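Local coordinates for protein creatinine amidohydrolase (Nostoc punctiforme PCC 73102, PDB 3NO4) that probably hydrolyses carbon-nitrogen bonds of linear amides, as a metal-dependent member of the creatininase superfamily, at residues Ile44-Gln49 and Asn127-Asn132; Val84-His89 and Leu99-Leu104. All blocks are in the same frame, centred on the assembly; numbering follows the deposited sequence.

Interaction 1: residues Ile44-Gln49 and Asn127-Asn132; sequences IGSTEQ and NGHGGN
I44 meets the side chain of N127 where two neighbouring parallel strands end: its CG2 lies 3.6 Å from N127 OD1, and the side chains cross at a slant. G128 N donates to I44 O (2.9 Å), continuing the strand pairing. N132 reaches back from the opposite direction, its ND2 bonded to G45 O (2.9 Å) within its own amide plane and passing I44 CG1. The same ND2 donates to N127 OD1, while H129 N reaches that oxygen from the other face, closing an Asx turn. With CG anti to the backbone N (chi1 175°), the N127 amide turns back over its own loop, ND2 binding H129 O and N164 on strand 159-164. With an alanine here, N132 ND2 and H129 N would probably lose their shared oxygen, N132 becoming freer to turn, and H129 O the ND2 bond. The H129 ring has G131 N 3.5 Å above the centre of one face and S46 OG over the other, toward the rim; S46 CB lies 3.7 Å from H129 CG, and NE2 hydrogen-bonds to M86 O. Loops at the carboxyl ends of adjacent parallel strands are where α/β enzymes build active sites; the E48 side chain's nearest atom is about 4 Å from the bound nickel.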
loop_
_atom_site.group_PDB
_atom_site.type_symbol
_atom_site.label_atom_id
_atom_site.label_comp_id
_atom_site.label_asym_id
_atom_site.label_seq_id
_atom_site.Cartn_x
_atom_site.Cartn_y
_atom_site.Cartn_z
ATOM N N ILE A 44 -20.586 -4.388 12.954
ATOM C CA ILE A 44 -20.129 -4.102 11.603
ATOM C C ILE A 44 -21.229 -4.394 10.605
ATOM O O ILE A 44 -21.768 -5.481 10.580
ATOM C CB ILE A 44 -18.767 -4.769 11.221
ATOM C CG1 ILE A 44 -18.311 -4.319 9.816
ATOM C CG2 ILE A 44 -18.825 -6.287 11.310
ATOM C CD1 ILE A 44 -16.839 -4.726 9.459
ATOM N N GLY A 45 -21.580 -3.398 9.806
ATOM C CA GLY A 45 -22.522 -3.585 8.702
ATOM C C GLY A 45 -22.005 -3.099 7.355
ATOM O O GLY A 45 -20.877 -3.434 6.920
ATOM N N SER A 46 -22.861 -2.342 6.682
ATOM C CA SER A 46 -22.655 -1.930 5.310
ATOM C C SER A 46 -23.643 -0.845 4.955
ATOM O O SER A 46 -24.704 -0.719 5.600
ATOM C CB SER A 46 -22.853 -3.130 4.360
ATOM O OG SER A 46 -22.423 -2.795 3.057
ATOM N N THR A 47 -23.307 -0.089 3.927
ATOM C CA THR A 47 -24.157 0.959 3.364
ATOM C C THR A 47 -24.369 0.543 1.909
ATOM O O THR A 47 -23.513 0.772 1.081
ATOM C CB THR A 47 -23.467 2.326 3.487
ATOM O OG1 THR A 47 -23.186 2.567 4.867
ATOM C CG2 THR A 47 -24.334 3.482 2.908
ATOM N N GLU A 48 -25.485 -0.147 1.633
ATOM C CA GLU A 48 -25.703 -0.746 0.309
ATOM C C GLU A 48 -27.175 -0.911 0.023
ATOM O O GLU A 48 -27.973 -1.169 0.943
ATOM C CB GLU A 48 -25.038 -2.142 0.232
ATOM C CG GLU A 48 -25.538 -3.116 1.324
ATOM C CD GLU A 48 -24.841 -4.420 1.355
ATOM O OE1 GLU A 48 -23.586 -4.430 1.386
ATOM O OE2 GLU A 48 -25.549 -5.443 1.389
ATOM N N GLN A 49 -27.498 -0.888 -1.264
ATOM C CA GLN A 49 -28.850 -1.136 -1.737
ATOM C C GLN A 49 -29.474 -2.398 -1.090
ATOM O O GLN A 49 -28.797 -3.413 -0.905
ATOM C CB GLN A 49 -28.857 -1.209 -3.284
ATOM C CG GLN A 49 -28.229 -2.474 -3.863
ATOM C CD GLN A 49 -29.162 -3.673 -3.887
ATOM O OE1 GLN A 49 -30.393 -3.543 -3.676
ATOM N NE2 GLN A 49 -28.582 -4.853 -4.050
ATOM N N ASN A 127 -21.672 -9.005 12.920
ATOM C CA ASN A 127 -21.702 -8.592 11.528
ATOM C C ASN A 127 -23.113 -8.722 10.916
ATOM O O ASN A 127 -23.833 -9.669 11.184
ATOM C CB ASN A 127 -20.680 -9.410 10.754
ATOM C CG ASN A 127 -20.706 -9.139 9.264
ATOM O OD1 ASN A 127 -20.718 -7.984 8.823
ATOM N ND2 ASN A 127 -20.683 -10.207 8.483
ATOM N N GLY A 128 -23.467 -7.750 10.076
ATOM C CA GLY A 128 -24.736 -7.710 9.377
ATOM C C GLY A 128 -24.670 -7.924 7.873
ATOM O O GLY A 128 -25.708 -7.951 7.251
ATOM N N HIS A 129 -23.462 -8.031 7.288
ATOM C CA HIS A 129 -23.262 -8.072 5.837
ATOM C C HIS A 129 -22.338 -9.249 5.472
ATOM O O HIS A 129 -21.159 -9.227 5.811
ATOM C CB HIS A 129 -22.662 -6.729 5.344
ATOM C CG HIS A 129 -22.331 -6.719 3.886
ATOM N ND1 HIS A 129 -23.230 -7.125 2.924
ATOM C CD2 HIS A 129 -21.198 -6.374 3.228
ATOM C CE1 HIS A 129 -22.651 -7.069 1.736
ATOM N NE2 HIS A 129 -21.425 -6.590 1.892
ATOM N N GLY A 130 -22.901 -10.268 4.828
ATOM C CA GLY A 130 -22.178 -11.442 4.307
ATOM C C GLY A 130 -20.903 -11.118 3.547
ATOM O O GLY A 130 -19.905 -11.797 3.720
ATOM N N GLY A 131 -20.926 -10.034 2.768
ATOM C CA GLY A 131 -19.783 -9.596 1.983
ATOM C C GLY A 131 -18.574 -9.183 2.801
ATOM O O GLY A 131 -17.480 -9.171 2.271
ATOM N N ASN A 132 -18.780 -8.831 4.077
ATOM C CA ASN A 132 -17.683 -8.531 4.982
ATOM C C ASN A 132 -16.960 -9.767 5.487
ATOM O O ASN A 132 -15.876 -9.625 5.994
ATOM C CB ASN A 132 -18.116 -7.774 6.241
ATOM C CG ASN A 132 -18.677 -6.403 5.983
ATOM O OD1 ASN A 132 -18.279 -5.705 5.061
ATOM N ND2 ASN A 132 -19.578 -5.987 6.855
#

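Interaction 2: residues Val84-His89 and Leu99-Leu104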
loop_
_atom_site.group_PDB
_atom_site.type_symbol
_atom_site.label_atom_id
_atom_site.label_comp_id
_atom_site.label_asym_id
_atom_site.label_seq_id
_atom_site.Cartn_x
_atom_site.Cartn_y
_atom_site.Cartn_z
ATOM N N VAL A 84 -19.560 1.311 6.975
ATOM C CA VAL A 84 -19.225 1.058 5.574
ATOM C C VAL A 84 -18.194 -0.077 5.555
ATOM O O VAL A 84 -17.161 0.033 6.218
ATOM C CB VAL A 84 -18.714 2.321 4.904
ATOM C CG1 VAL A 84 -18.078 2.057 3.504
ATOM C CG2 VAL A 84 -19.844 3.353 4.809
ATOM N N GLY A 85 -18.524 -1.162 4.843
ATOM C CA GLY A 85 -17.658 -2.321 4.696
ATOM C C GLY A 85 -17.388 -2.669 3.237
ATOM O O GLY A 85 -17.196 -1.780 2.399
HETATM N N MSE A 86 -17.353 -3.961 2.955
HETATM C CA MSE A 86 -17.016 -4.494 1.646
HETATM C C MSE A 86 -18.317 -4.860 0.917
HETATM O O MSE A 86 -18.922 -5.954 1.114
HETATM C CB MSE A 86 -16.047 -5.687 1.768
HETATM C CG MSE A 86 -15.124 -5.800 0.571
HETATM SE SE MSE A 86 -16.054 -6.158 -1.085
HETATM C CE MSE A 86 -17.010 -7.805 -0.657
ATOM N N ALA A 87 -18.743 -3.891 0.096
ATOM C CA ALA A 87 -20.004 -3.944 -0.642
ATOM C C ALA A 87 -19.759 -3.583 -2.120
ATOM O O ALA A 87 -20.593 -2.937 -2.748
ATOM C CB ALA A 87 -21.013 -2.990 0.014
ATOM N N LEU A 88 -18.650 -4.062 -2.682
ATOM C CA LEU A 88 -18.202 -3.642 -4.018
ATOM C C LEU A 88 -19.218 -4.030 -5.110
ATOM O O LEU A 88 -19.477 -3.246 -6.049
ATOM C CB LEU A 88 -16.793 -4.161 -4.346
ATOM C CG LEU A 88 -15.591 -3.422 -3.694
ATOM C CD1 LEU A 88 -14.228 -4.090 -4.020
ATOM C CD2 LEU A 88 -15.501 -1.951 -4.057
ATOM N N HIS A 89 -19.811 -5.219 -4.940
ATOM C CA HIS A 89 -20.799 -5.747 -5.863
ATOM C C HIS A 89 -22.151 -5.004 -5.919
ATOM O O HIS A 89 -22.939 -5.263 -6.840
ATOM C CB HIS A 89 -20.984 -7.285 -5.684
ATOM C CG HIS A 89 -21.290 -7.712 -4.290
ATOM N ND1 HIS A 89 -20.314 -7.862 -3.325
ATOM C CD2 HIS A 89 -22.467 -8.031 -3.693
ATOM C CE1 HIS A 89 -20.887 -8.201 -2.181
ATOM N NE2 HIS A 89 -22.188 -8.329 -2.383
ATOM N N LEU A 99 -15.806 0.173 0.904
ATOM C CA LEU A 99 -14.342 0.118 0.925
ATOM C C LEU A 99 -13.870 -0.992 0.014
ATOM O O LEU A 99 -14.632 -1.960 -0.272
ATOM C CB LEU A 99 -13.830 -0.151 2.351
ATOM C CG LEU A 99 -14.269 0.794 3.459
ATOM C CD1 LEU A 99 -13.701 0.376 4.814
ATOM C CD2 LEU A 99 -13.850 2.279 3.184
ATOM N N ARG A 100 -12.608 -0.880 -0.438
ATOM C CA ARG A 100 -11.908 -2.022 -0.981
ATOM C C ARG A 100 -11.587 -2.957 0.171
ATOM O O ARG A 100 -11.370 -2.480 1.275
ATOM C CB ARG A 100 -10.608 -1.632 -1.645
ATOM C CG ARG A 100 -10.818 -0.947 -2.947
ATOM C CD ARG A 100 -9.561 -0.275 -3.402
ATOM N NE ARG A 100 -9.416 1.013 -2.685
ATOM C CZ ARG A 100 -8.267 1.624 -2.376
ATOM N NH1 ARG A 100 -7.081 1.110 -2.731
ATOM N NH2 ARG A 100 -8.304 2.802 -1.731
ATOM N N PRO A 101 -11.550 -4.284 -0.080
ATOM C CA PRO A 101 -11.027 -5.212 0.913
ATOM C C PRO A 101 -9.714 -4.742 1.530
ATOM O O PRO A 101 -9.599 -4.754 2.762
ATOM C CB PRO A 101 -10.849 -6.517 0.122
ATOM C CG PRO A 101 -11.846 -6.447 -0.921
ATOM C CD PRO A 101 -12.093 -5.006 -1.235
ATOM N N SER A 102 -8.763 -4.294 0.695
ATOM C CA SER A 102 -7.448 -3.892 1.208
ATOM C C SER A 102 -7.589 -2.718 2.195
ATOM O O SER A 102 -6.887 -2.670 3.210
ATOM C CB SER A 102 -6.467 -3.527 0.086
ATOM O OG SER A 102 -6.992 -2.539 -0.771
ATOM N N THR A 103 -8.493 -1.791 1.895
ATOM C CA THR A 103 -8.785 -0.661 2.808
ATOM C C THR A 103 -9.427 -1.155 4.128
ATOM O O THR A 103 -9.020 -0.725 5.196
ATOM C CB THR A 103 -9.717 0.365 2.192
ATOM O OG1 THR A 103 -9.224 0.748 0.903
ATOM C CG2 THR A 103 -9.891 1.591 3.145
ATOM N N LEU A 104 -10.395 -2.048 4.046
ATOM C CA LEU A 104 -11.033 -2.588 5.267
ATOM C C LEU A 104 -10.042 -3.366 6.156
ATOM O O LEU A 104 -10.132 -3.331 7.403
ATOM C CB LEU A 104 -12.262 -3.432 4.957
ATOM C CG LEU A 104 -13.038 -4.000 6.149
ATOM C CD1 LEU A 104 -13.478 -2.827 7.064
ATOM C CD2 LEU A 104 -14.249 -4.829 5.718
#
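L99 receives the loop 84-89 just before the N-terminus of helix 101-118, so the contact joins a connecting loop of the α/β fold to the first turn of a helix. Its backbone N donates to G85 O at 2.8 Å, with the donor tilted 21° from the carbonyl plane. The side chain crosses V84 at about a right angle, while CD1 passes V84 O; chi1 of -56° turns CG anti to the carbonyl carbon, which brings it against V84 CG1 at 4.0 Å. L99 O lies close to L88 CG. R100 sits at the N-cap position and touches the loop little, its CA lying near L88 CD1. The first bond of its side chain points away from the loop, and NE forms a salt bridge with D110 of a neighbouring subunit. P101 opens the helix, and its ring meets two loop side chains. Selenomethionine M86, its chain bent at both chi2 and chi3, slants across the ring with CG 3.6 Å from P101 CD, and the end of L88, CD1, meets P101 CD at 3.6 Å. T135 of helix 132-150 touches M86, P101 and L104 as well. One turn on, L104 N bonds to R100 O as the first helical turn closes, and the L104 side chain points back to the loop, with CD2 4.2 Å from M86 N and 4.4 Å from G85 CA.

Overall arrangement
Interactions 1 and 2 have centres about 10 Å apart and meet at M86, whose backbone is held at both ends by the second loop of interaction 1: H129 NE2 lies 2.7 Å from M86 O, and N132 OD1 2.9 Å from M86 N, both probable hydrogen bonds. The loop 84-89 therefore lies between the strand ends and helix 101-118, with A87 packing against S46 and E48. Interaction 1 is closer to the metal, which H50, D59 and E191 bind; by nearest atoms, H129 is about 3 Å from an unidentified molecule, probably from the crystallisation liquor, though such molecules often mark pockets, and G85 about 12 Å from the nickel. Both contacts border the second subunit, interaction 2 also a third.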